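Carnitinyl-CoA dehydratase (Mycobacterium avium, PDB 3R9S) probably catalyses the dehydration of carnitinyl-CoA, as a carbon-oxygen lyase of the crotonase (enoyl-CoA hydratase/isomerase) family. Local coordinates at residues Asp43-Ala48 and His98-Pro103. Numbering follows the deposited sequence. Where two conformers were deposited one is given.
Sequences DALEEA and HFIDKP. With EDO (1,2-ethanediol), chain E.
In the crotonase fold, helix 35-50 packs against the loop leading into strand 104-108 of the central sheet, and here Glu46 of the helix meets His98 of the loop. In one of two Glu46 conformers, His98 NE2 donates an almost straight hydrogen bond (175°) to Glu46 OE1, 2.8 Å away. The oxygen lies in the ring plane, whereas the N-H reaches it from above the carboxylate plane, the planes 56° apart. Trp90 stacks on the imidazole, and ND1 meets Gly94 O, which can only accept, fixing its rotation; histidine suits because both nitrogens can donate, and the carboxylate would probably favour the cationic ring. Over one face sits Leu45 CB, 4.1 Å from the ring centroid, a CH-pi contact.

The same leucine also makes the apolar contact with the loop: its CD2 touches Ile100 CD1 at 3.7 Å, the side chains crossing at about a right angle, both packing on Val57 of strand 56-61. With chi1 at 59°, beta-branched Ile100 sends CD1 to Leu45 and CG2 near Leu45 O. Lys102 of the loop bends its long chain toward the helix's C-terminal end, where NZ, a multiple donor, joins Ala48 O (2.8 Å) to Val54 O in the following loop.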
loop_
_atom_site.group_PDB
_atom_site.type_symbol
_atom_site.label_atom_id
_atom_site.label_comp_id
_atom_site.label_asym_id
_atom_site.label_seq_id
_atom_site.Cartn_x
_atom_site.Cartn_y
_atom_site.Cartn_z
ATOM N N ASP A 43 -1.841 -1.029 30.985
ATOM C CA ASP A 43 -0.841 -0.892 32.052
ATOM C C ASP A 43 0.401 -1.715 31.746
ATOM O O ASP A 43 1.510 -1.242 31.951
ATOM C CB ASP A 43 -1.397 -1.326 33.420
ATOM C CG ASP A 43 -2.482 -0.403 33.947
ATOM O OD1 ASP A 43 -2.708 0.683 33.379
ATOM O OD2 ASP A 43 -3.104 -0.769 34.967
ATOM N N ALA A 44 0.222 -2.928 31.235
ATOM C CA ALA A 44 1.369 -3.751 30.837
ATOM C C ALA A 44 2.168 -3.118 29.684
ATOM O O ALA A 44 3.405 -3.167 29.680
ATOM C CB ALA A 44 0.923 -5.175 30.479
ATOM N N LEU A 45 1.492 -2.529 28.702
ATOM C CA LEU A 45 2.229 -1.876 27.605
ATOM C C LEU A 45 3.066 -0.725 28.136
ATOM O O LEU A 45 4.195 -0.531 27.701
ATOM C CB LEU A 45 1.302 -1.330 26.521
ATOM C CG LEU A 45 0.935 -2.221 25.345
ATOM C CD1 LEU A 45 0.005 -1.441 24.411
ATOM C CD2 LEU A 45 2.164 -2.696 24.600
ATOM N N GLU A 46 2.494 0.043 29.069
ATOM C CA GLU A 46 3.205 1.192 29.604
ATOM C C GLU A 46 4.378 0.710 30.477
ATOM O O GLU A 46 5.452 1.301 30.432
ATOM C CB GLU A 46 2.244 2.142 30.337
ATOM C CG GLU A 46 2.731 3.589 30.464
ATOM C CD GLU A 46 2.776 4.383 29.145
ATOM O OE1 GLU A 46 2.811 3.804 28.024
ATOM O OE2 GLU A 46 2.803 5.630 29.254
ATOM N N GLU A 47 4.209 -0.384 31.215
ATOM C CA GLU A 47 5.346 -0.940 31.962
ATOM C C GLU A 47 6.418 -1.441 30.985
ATOM O O GLU A 47 7.601 -1.266 31.243
ATOM C CB GLU A 47 4.926 -2.043 32.936
ATOM N N ALA A 48 6.015 -2.036 29.860
ATOM C CA ALA A 48 6.989 -2.455 28.839
ATOM C C ALA A 48 7.805 -1.294 28.271
ATOM O O ALA A 48 9.010 -1.442 28.063
ATOM C CB ALA A 48 6.327 -3.222 27.703
ATOM N N HIS A 98 -1.933 3.290 21.329
ATOM C CA HIS A 98 -0.973 3.302 22.412
ATOM C C HIS A 98 0.372 2.920 21.836
ATOM O O HIS A 98 0.825 1.785 21.966
ATOM C CB HIS A 98 -1.416 2.310 23.485
ATOM C CG HIS A 98 -0.646 2.398 24.765
ATOM N ND1 HIS A 98 -1.049 1.747 25.909
ATOM C CD2 HIS A 98 0.478 3.083 25.093
ATOM C CE1 HIS A 98 -0.192 2.010 26.882
ATOM N NE2 HIS A 98 0.737 2.823 26.416
ATOM N N PHE A 99 1.000 3.879 21.170
ATOM C CA PHE A 99 2.304 3.642 20.601
ATOM C C PHE A 99 3.325 3.465 21.700
ATOM O O PHE A 99 3.406 4.277 22.629
ATOM C CB PHE A 99 2.738 4.793 19.714
ATOM C CG PHE A 99 4.097 4.592 19.103
ATOM C CD1 PHE A 99 4.235 3.872 17.934
ATOM C CD2 PHE A 99 5.242 5.110 19.723
ATOM C CE1 PHE A 99 5.479 3.678 17.362
ATOM C CE2 PHE A 99 6.509 4.906 19.165
ATOM C CZ PHE A 99 6.619 4.190 17.974
ATOM N N ILE A 100 4.101 2.399 21.592
ATOM C CA ILE A 100 5.319 2.269 22.368
ATOM C C ILE A 100 6.483 1.967 21.430
ATOM O O ILE A 100 6.297 1.477 20.323
ATOM C CB ILE A 100 5.221 1.181 23.460
ATOM C CG1 ILE A 100 4.908 -0.189 22.850
ATOM C CG2 ILE A 100 4.174 1.558 24.546
ATOM C CD1 ILE A 100 5.517 -1.350 23.683
ATOM N N ASP A 101 7.690 2.240 21.916
ATOM C CA ASP A 101 8.916 2.106 21.136
ATOM C C ASP A 101 9.290 0.657 20.878
ATOM O O ASP A 101 10.021 0.370 19.940
ATOM C CB ASP A 101 10.086 2.773 21.885
ATOM C CG ASP A 101 9.966 4.271 21.941
ATOM O OD1 ASP A 101 9.575 4.895 20.914
ATOM O OD2 ASP A 101 10.286 4.843 23.001
ATOM N N LYS A 102 8.819 -0.237 21.746
ATOM C CA LYS A 102 9.208 -1.634 21.712
ATOM C C LYS A 102 8.331 -2.348 20.669
ATOM O O LYS A 102 7.132 -2.102 20.603
ATOM C CB LYS A 102 8.987 -2.290 23.087
ATOM C CG LYS A 102 9.990 -2.029 24.257
ATOM C CD LYS A 102 10.938 -0.871 24.130
ATOM C CE LYS A 102 11.228 -0.212 25.497
ATOM N NZ LYS A 102 11.410 -1.142 26.651
ATOM N N PRO A 103 8.916 -3.262 19.880
ATOM C CA PRO A 103 8.135 -4.039 18.919
ATOM C C PRO A 103 7.048 -4.887 19.558
ATOM O O PRO A 103 7.291 -5.523 20.594
ATOM C CB PRO A 103 9.186 -4.942 18.263
ATOM C CG PRO A 103 10.326 -4.942 19.182
ATOM C CD PRO A 103 10.348 -3.606 19.811
HETATM C C1 EDO E . 0.351 -1.703 19.594
HETATM O O1 EDO E . 1.520 -2.046 18.832
HETATM C C2 EDO E . 0.622 -0.416 20.324
HETATM O O2 EDO E . 1.577 -0.676 21.351
#